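PDB 3EWN: ThiJ/PfpI family protein from Pseudomonas syringae pv. tomato, which is of unknown function but belongs to the DJ-1/PfpI family, whose fold is related to that of class I glutamine amidotransferases. Local coordinates for residues F46-G51 and Q192-C197. Sequence-based numbering, arbitrary orientation.
Sequences FGSLMG and QTYAEC
Tyr194 reaches from helix 192-201 to the backbone of the loop 46-51, and its phenol hydroxyl is bonded there twice. As donor, Tyr194 OH gives its proton to Ser48 O at 2.6 Å. The bond makes an angle of 135° with the C=O of Ser48. The donor is tilted 20° from the carbonyl plane. Ser48 O itself lies at the edge of the Tyr194 ring, in the ring plane. As acceptor, Tyr194 OH takes the amide proton of Met50 N at 2.9 Å, with an N-H...O angle of 157°. One hydroxyl thus bridges the backbone on both sides of Leu49. The two bonds hold the hydroxyl, and with it the far end of the ring, against the loop. With CG of Tyr194 anti to the backbone N (chi1 -166°), the ring extends from the helix toward the loop.

Leu49 and Tyr194 form the apolar pair. Leu49 CD2 lies 4.1 Å from Tyr194 CE2, oblique to the ring. Met50 CG makes a van der Waals approach of 3.6 Å to Tyr194 OH; beyond it the selenomethionine chain bends at chi3. Val186 of helix 177-189 also touches Tyr194, while Leu189 of that helix touches Leu49.

Within the loop, Phe46 to Leu49 form a type I beta turn, with Leu49 N bonded to Phe46 O at 3.1 Å. Ser48 OG stands 3.9 Å from Tyr194 CE2, but its hydrogen bond goes back to Met45 O.

A tyrosine side chain thus ties the first turn of helix 192-201 to the main chain of a helix-to-strand loop. That loop leads from helix 36-46 into strand 53-58 of the mostly parallel central sheet, consistent with the alpha/beta fold of the DJ-1/PfpI family.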
loop_
_atom_site.group_PDB
_atom_site.type_symbol
_atom_site.label_atom_id
_atom_site.label_comp_id
_atom_site.label_asym_id
_atom_site.label_seq_id
_atom_site.Cartn_x
_atom_site.Cartn_y
_atom_site.Cartn_z
ATOM N N PHE A 46 -10.237 -0.937 -3.929
ATOM C CA PHE A 46 -11.519 -1.578 -3.646
ATOM C C PHE A 46 -12.245 -0.831 -2.534
ATOM O O PHE A 46 -13.479 -0.750 -2.516
ATOM C CB PHE A 46 -11.327 -3.034 -3.209
ATOM C CG PHE A 46 -10.941 -3.965 -4.319
ATOM C CD1 PHE A 46 -11.622 -3.943 -5.531
ATOM C CD2 PHE A 46 -9.925 -4.896 -4.139
ATOM C CE1 PHE A 46 -11.299 -4.840 -6.545
ATOM C CE2 PHE A 46 -9.596 -5.799 -5.151
ATOM C CZ PHE A 46 -10.287 -5.768 -6.356
ATOM N N GLY A 47 -11.467 -0.288 -1.606
ATOM C CA GLY A 47 -12.040 0.441 -0.489
ATOM C C GLY A 47 -12.747 1.717 -0.904
ATOM O O GLY A 47 -13.523 2.272 -0.128
ATOM N N SER A 48 -12.491 2.180 -2.125
ATOM C CA SER A 48 -13.119 3.403 -2.620
ATOM C C SER A 48 -14.549 3.167 -3.103
ATOM O O SER A 48 -15.293 4.116 -3.324
ATOM C CB SER A 48 -12.307 3.991 -3.776
ATOM O OG SER A 48 -12.552 3.272 -4.973
ATOM N N LEU A 49 -14.924 1.903 -3.263
ATOM C CA LEU A 49 -16.254 1.538 -3.740
ATOM C C LEU A 49 -17.350 1.704 -2.681
ATOM O O LEU A 49 -17.403 0.947 -1.715
ATOM C CB LEU A 49 -16.223 0.084 -4.232
ATOM C CG LEU A 49 -15.248 -0.210 -5.378
ATOM C CD1 LEU A 49 -15.084 -1.714 -5.549
ATOM C CD2 LEU A 49 -15.766 0.427 -6.664
HETATM N N MSE A 50 -18.228 2.690 -2.869
HETATM C CA MSE A 50 -19.320 2.934 -1.925
HETATM C C MSE A 50 -20.342 1.800 -1.964
HETATM O O MSE A 50 -20.810 1.420 -3.036
HETATM C CB MSE A 50 -20.031 4.250 -2.264
HETATM C CG MSE A 50 -19.212 5.503 -2.019
HETATM SE SE MSE A 50 -20.023 7.079 -2.829
HETATM C CE MSE A 50 -21.545 7.215 -1.669
ATOM N N GLY A 51 -20.681 1.257 -0.798
ATOM C CA GLY A 51 -21.661 0.186 -0.734
ATOM C C GLY A 51 -21.083 -1.217 -0.776
ATOM O O GLY A 51 -21.763 -2.183 -0.425
ATOM N N GLN A 192 -15.444 4.428 -15.731
ATOM C CA GLN A 192 -14.180 5.155 -15.754
ATOM C C GLN A 192 -14.170 6.432 -14.929
ATOM O O GLN A 192 -13.157 6.778 -14.318
ATOM C CB GLN A 192 -13.779 5.480 -17.191
ATOM C CG GLN A 192 -12.391 6.085 -17.283
ATOM C CD GLN A 192 -11.903 6.208 -18.704
ATOM O OE1 GLN A 192 -12.202 5.364 -19.546
ATOM N NE2 GLN A 192 -11.121 7.247 -18.977
ATOM N N THR A 193 -15.290 7.142 -14.911
ATOM C CA THR A 193 -15.355 8.381 -14.149
ATOM C C THR A 193 -15.161 8.112 -12.661
ATOM O O THR A 193 -14.473 8.866 -11.968
ATOM C CB THR A 193 -16.695 9.092 -14.356
ATOM O OG1 THR A 193 -16.880 9.348 -15.754
ATOM C CG2 THR A 193 -16.714 10.415 -13.596
ATOM N N TYR A 194 -15.771 7.038 -12.172
ATOM C CA TYR A 194 -15.645 6.691 -10.762
ATOM C C TYR A 194 -14.171 6.412 -10.488
ATOM O O TYR A 194 -13.611 6.883 -9.497
ATOM C CB TYR A 194 -16.481 5.450 -10.443
ATOM C CG TYR A 194 -16.682 5.197 -8.963
ATOM C CD1 TYR A 194 -17.925 5.404 -8.370
ATOM C CD2 TYR A 194 -15.633 4.760 -8.158
ATOM C CE1 TYR A 194 -18.123 5.183 -7.015
ATOM C CE2 TYR A 194 -15.820 4.535 -6.794
ATOM C CZ TYR A 194 -17.067 4.748 -6.233
ATOM O OH TYR A 194 -17.268 4.516 -4.894
ATOM N N ALA A 195 -13.538 5.655 -11.381
ATOM C CA ALA A 195 -12.126 5.318 -11.227
ATOM C C ALA A 195 -11.255 6.569 -11.218
ATOM O O ALA A 195 -10.292 6.661 -10.459
ATOM C CB ALA A 195 -11.681 4.386 -12.353
ATOM N N GLU A 196 -11.591 7.532 -12.069
ATOM C CA GLU A 196 -10.815 8.764 -12.138
ATOM C C GLU A 196 -10.944 9.540 -10.829
ATOM O O GLU A 196 -9.986 10.168 -10.379
ATOM C CB GLU A 196 -11.273 9.601 -13.331
ATOM C CG GLU A 196 -11.015 8.903 -14.665
ATOM C CD GLU A 196 -11.606 9.650 -15.844
ATOM O OE1 GLU A 196 -12.655 10.302 -15.660
ATOM O OE2 GLU A 196 -11.029 9.574 -16.955
ATOM N N CYS A 197 -12.119 9.483 -10.208
ATOM C CA CYS A 197 -12.316 10.168 -8.929
ATOM C C CYS A 197 -11.416 9.527 -7.873
ATOM O O CYS A 197 -10.788 10.218 -7.073
ATOM C CB CYS A 197 -13.771 10.073 -8.478
ATOM S SG CYS A 197 -14.886 11.109 -9.438
#